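Local coordinates for monosaccharide ABC transporter substrate-binding protein, CUT2 family (Acidothermus cellulolyticus, PDB 4RU1), which probably serves as the sugar-binding component of an ABC transporter and binds myo-inositol, at residues V67-A72 with K95-A100. Numbering follows the deposited sequence.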
ATOM      1  N   VAL A  67     -12.073 -16.175  -3.473  1.00 15.04           N
ATOM      2  CA  VAL A  67     -12.138 -17.561  -3.054  1.00 19.28           C
ATOM      3  C   VAL A  67     -11.427 -17.744  -1.717  1.00 20.45           C
ATOM      4  O   VAL A  67     -11.866 -18.475  -0.879  1.00 17.36           O
ATOM      5  CB  VAL A  67     -11.541 -18.440  -4.156  1.00 17.84           C
ATOM      6  CG1 VAL A  67     -11.446 -19.898  -3.740  1.00 17.93           C
ATOM      7  CG2 VAL A  67     -12.412 -18.367  -5.406  1.00 21.05           C
ATOM      8  N   LEU A  68     -10.285 -17.078  -1.517  1.00 15.78           N
ATOM      9  CA  LEU A  68      -9.598 -17.112  -0.213  1.00 14.31           C
ATOM     10  C   LEU A  68     -10.529 -16.609   0.920  1.00 15.95           C
ATOM     11  O   LEU A  68     -10.396 -17.117   2.005  1.00 14.47           O
ATOM     12  CB  LEU A  68      -8.279 -16.318  -0.256  1.00 15.96           C
ATOM     13  CG  LEU A  68      -7.166 -16.776  -1.205  1.00 17.11           C
ATOM     14  CD1 LEU A  68      -6.092 -15.755  -1.120  1.00 14.28           C
ATOM     15  CD2 LEU A  68      -6.655 -18.177  -0.902  1.00 16.53           C
ATOM     16  N   ILE A  69     -11.371 -15.603   0.696  1.00 14.33           N
ATOM     17  CA  ILE A  69     -12.322 -15.108   1.728  1.00 14.19           C
ATOM     18  C   ILE A  69     -13.284 -16.225   2.061  1.00 20.10           C
ATOM     19  O   ILE A  69     -13.496 -16.490   3.249  1.00 16.10           O
ATOM     20  CB  ILE A  69     -13.089 -13.843   1.303  1.00 15.64           C
ATOM     21  CG1 ILE A  69     -12.095 -12.707   1.081  1.00 21.25           C
ATOM     22  CG2 ILE A  69     -14.065 -13.432   2.376  1.00 19.03           C
ATOM     23  CD1 ILE A  69     -12.612 -11.529   0.287  1.00 20.53           C
ATOM     24  N   GLN A  70     -13.863 -16.851   1.027  1.00 17.48           N
ATOM     25  CA  GLN A  70     -14.742 -18.034   1.201  1.00 16.77           C
ATOM     26  C   GLN A  70     -14.115 -19.187   1.999  1.00 15.20           C
ATOM     27  O   GLN A  70     -14.761 -19.764   2.885  1.00 17.52           O
ATOM     28  CB  GLN A  70     -15.304 -18.446  -0.166  1.00 19.28           C
ATOM     29  CG  GLN A  70     -16.157 -17.328  -0.794  1.00 45.17           C
ATOM     30  CD  GLN A  70     -16.667 -17.566  -2.222  1.00113.34           C
ATOM     31  OE1 GLN A  70     -15.918 -17.914  -3.134  1.00 31.13           O
ATOM     32  NE2 GLN A  70     -17.956 -17.307  -2.428  1.00 33.69           N
ATOM     33  N   ASP A  71     -12.834 -19.486   1.717  1.00 14.41           N
ATOM     34  CA  ASP A  71     -12.040 -20.536   2.432  1.00 15.55           C
ATOM     35  C   ASP A  71     -12.068 -20.210   3.890  1.00 15.03           C
ATOM     36  O   ASP A  71     -12.386 -21.041   4.681  1.00 19.18           O
ATOM     37  CB  ASP A  71     -10.582 -20.696   2.021  1.00 19.31           C
ATOM     38  CG  ASP A  71     -10.390 -21.136   0.534  1.00 24.34           C
ATOM     39  OD1 ASP A  71     -11.353 -21.666  -0.110  1.00 21.86           O
ATOM     40  OD2 ASP A  71      -9.214 -20.961   0.084  1.00 22.14           O
ATOM     41  N   ALA A  72     -11.773 -18.947   4.266  1.00 16.71           N
ATOM     42  CA  ALA A  72     -11.745 -18.570   5.692  1.00 14.12           C
ATOM     43  C   ALA A  72     -13.176 -18.558   6.335  1.00 16.18           C
ATOM     44  O   ALA A  72     -13.295 -19.021   7.483  1.00 17.43           O
ATOM     45  CB  ALA A  72     -11.042 -17.177   5.888  1.00 15.45           C
ATOM     46  N   LYS A  95     -19.405  -9.453   1.893  1.00 18.62           N
ATOM     47  CA  LYS A  95     -20.783  -9.475   2.413  1.00 22.14           C
ATOM     48  C   LYS A  95     -21.181 -10.839   2.884  1.00 16.63           C
ATOM     49  O   LYS A  95     -21.822 -10.973   3.926  1.00 22.45           O
ATOM     50  CB  LYS A  95     -21.750  -9.029   1.365  1.00 22.00           C
ATOM     51  CG  LYS A  95     -21.605  -7.529   1.128  1.00 21.19           C
ATOM     52  CD  LYS A  95     -22.626  -7.085   0.087  1.00 29.25           C
ATOM     53  CE  LYS A  95     -22.641  -5.574  -0.096  1.00 35.81           C
ATOM     54  NZ  LYS A  95     -23.280  -5.105  -1.367  1.00 37.30           N
ATOM     55  N   GLN A  96     -20.772 -11.870   2.165  1.00 18.79           N
ATOM     56  CA  GLN A  96     -21.066 -13.216   2.616  1.00 31.80           C
ATOM     57  C   GLN A  96     -20.394 -13.523   3.948  1.00 25.51           C
ATOM     58  O   GLN A  96     -20.987 -14.156   4.813  1.00 22.18           O
ATOM     59  CB  GLN A  96     -20.687 -14.246   1.552  1.00 25.94           C
ATOM     60  CG  GLN A  96     -21.645 -14.283   0.374  1.00 57.56           C
ATOM     61  CD  GLN A  96     -21.123 -15.102  -0.797  1.00118.70           C
ATOM     62  OE1 GLN A  96     -20.242 -15.951  -0.644  1.00 64.38           O
ATOM     63  NE2 GLN A  96     -21.675 -14.857  -1.972  1.00 95.94           N
ATOM     64  N   ALA A  97     -19.154 -13.076   4.120  1.00 18.17           N
ATOM     65  CA  ALA A  97     -18.458 -13.384   5.390  1.00 14.17           C
ATOM     66  C   ALA A  97     -19.194 -12.683   6.526  1.00 15.66           C
ATOM     67  O   ALA A  97     -19.393 -13.222   7.577  1.00 18.06           O
ATOM     68  CB  ALA A  97     -17.009 -12.915   5.325  1.00 13.80           C
ATOM     69  N   VAL A  98     -19.556 -11.413   6.323  1.00 17.94           N
ATOM     70  CA  VAL A  98     -20.346 -10.679   7.355  1.00 18.47           C
ATOM     71  C   VAL A  98     -21.685 -11.355   7.722  1.00 18.25           C
ATOM     72  O   VAL A  98     -22.002 -11.445   8.895  1.00 22.17           O
ATOM     73  CB  VAL A  98     -20.499  -9.182   6.976  1.00 16.98           C
ATOM     74  CG1 VAL A  98     -21.398  -8.390   7.942  1.00 26.34           C
ATOM     75  CG2 VAL A  98     -19.138  -8.522   6.821  1.00 21.07           C
ATOM     76  N   ALA A  99     -22.389 -11.845   6.711  1.00 21.84           N
ATOM     77  CA  ALA A  99     -23.682 -12.532   6.931  1.00 21.10           C
ATOM     78  C   ALA A  99     -23.482 -13.850   7.651  1.00 29.15           C
ATOM     79  O   ALA A  99     -24.370 -14.337   8.357  1.00 27.94           O
ATOM     80  CB  ALA A  99     -24.414 -12.729   5.605  1.00 33.26           C
ATOM     81  N   ALA A 100     -22.322 -14.438   7.498  1.00 21.83           N
ATOM     82  CA  ALA A 100     -22.018 -15.623   8.267  1.00 27.46           C
ATOM     83  C   ALA A 100     -21.573 -15.345   9.727  1.00 23.33           C
ATOM     84  O   ALA A 100     -21.174 -16.273  10.430  1.00 25.49           O
ATOM     85  CB  ALA A 100     -20.996 -16.494   7.529  1.00 22.42           C
TER
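Gln70 CA and Ala97 CA are the nearest CA atoms of the two helical segments, 7.3 Å apart. Two side-chain pairs link the segments 67-72 and 95-100, one polar and one apolar. In the polar pair, Gln70 NE2 donates a hydrogen bond to Gln96 OE1 over 3.2 Å. The N-H...O angle is 156°, so the bond is moderately bent. Gln96 OE1 lies close to the amide plane of Gln70, whereas the donor is somewhat tilted from the carbonyl plane of Gln96. The two amide planes are 32° apart. Both chains are extended beyond CG and run back along their own helices. Their amide ends turn to each other to close the bond. The segments lie on helices 62-74 and 87-99, which flank the parallel sheet of one lobe in this two-lobed periplasmic binding protein fold. Each helix is the crossover of a beta-alpha-beta unit, and strand 79-82 belongs to both units. The apolar pair is buried: Ile69 CG2 meets Ala97 CB at 4.2 Å. Ile69 CG2 stands anti to its own backbone N, as chi1 of -62° for CG1 places it, and this branch faces the alanine methyl. Ile69 also packs on Ile26 and Val82 of the sheet and on Ala93 and Ile94 of helix 87-99. Ala97 rests on Ile80 and Val73. The glutamine pair lies nearer the surface, with Gln96 exposed and Gln70 partly so.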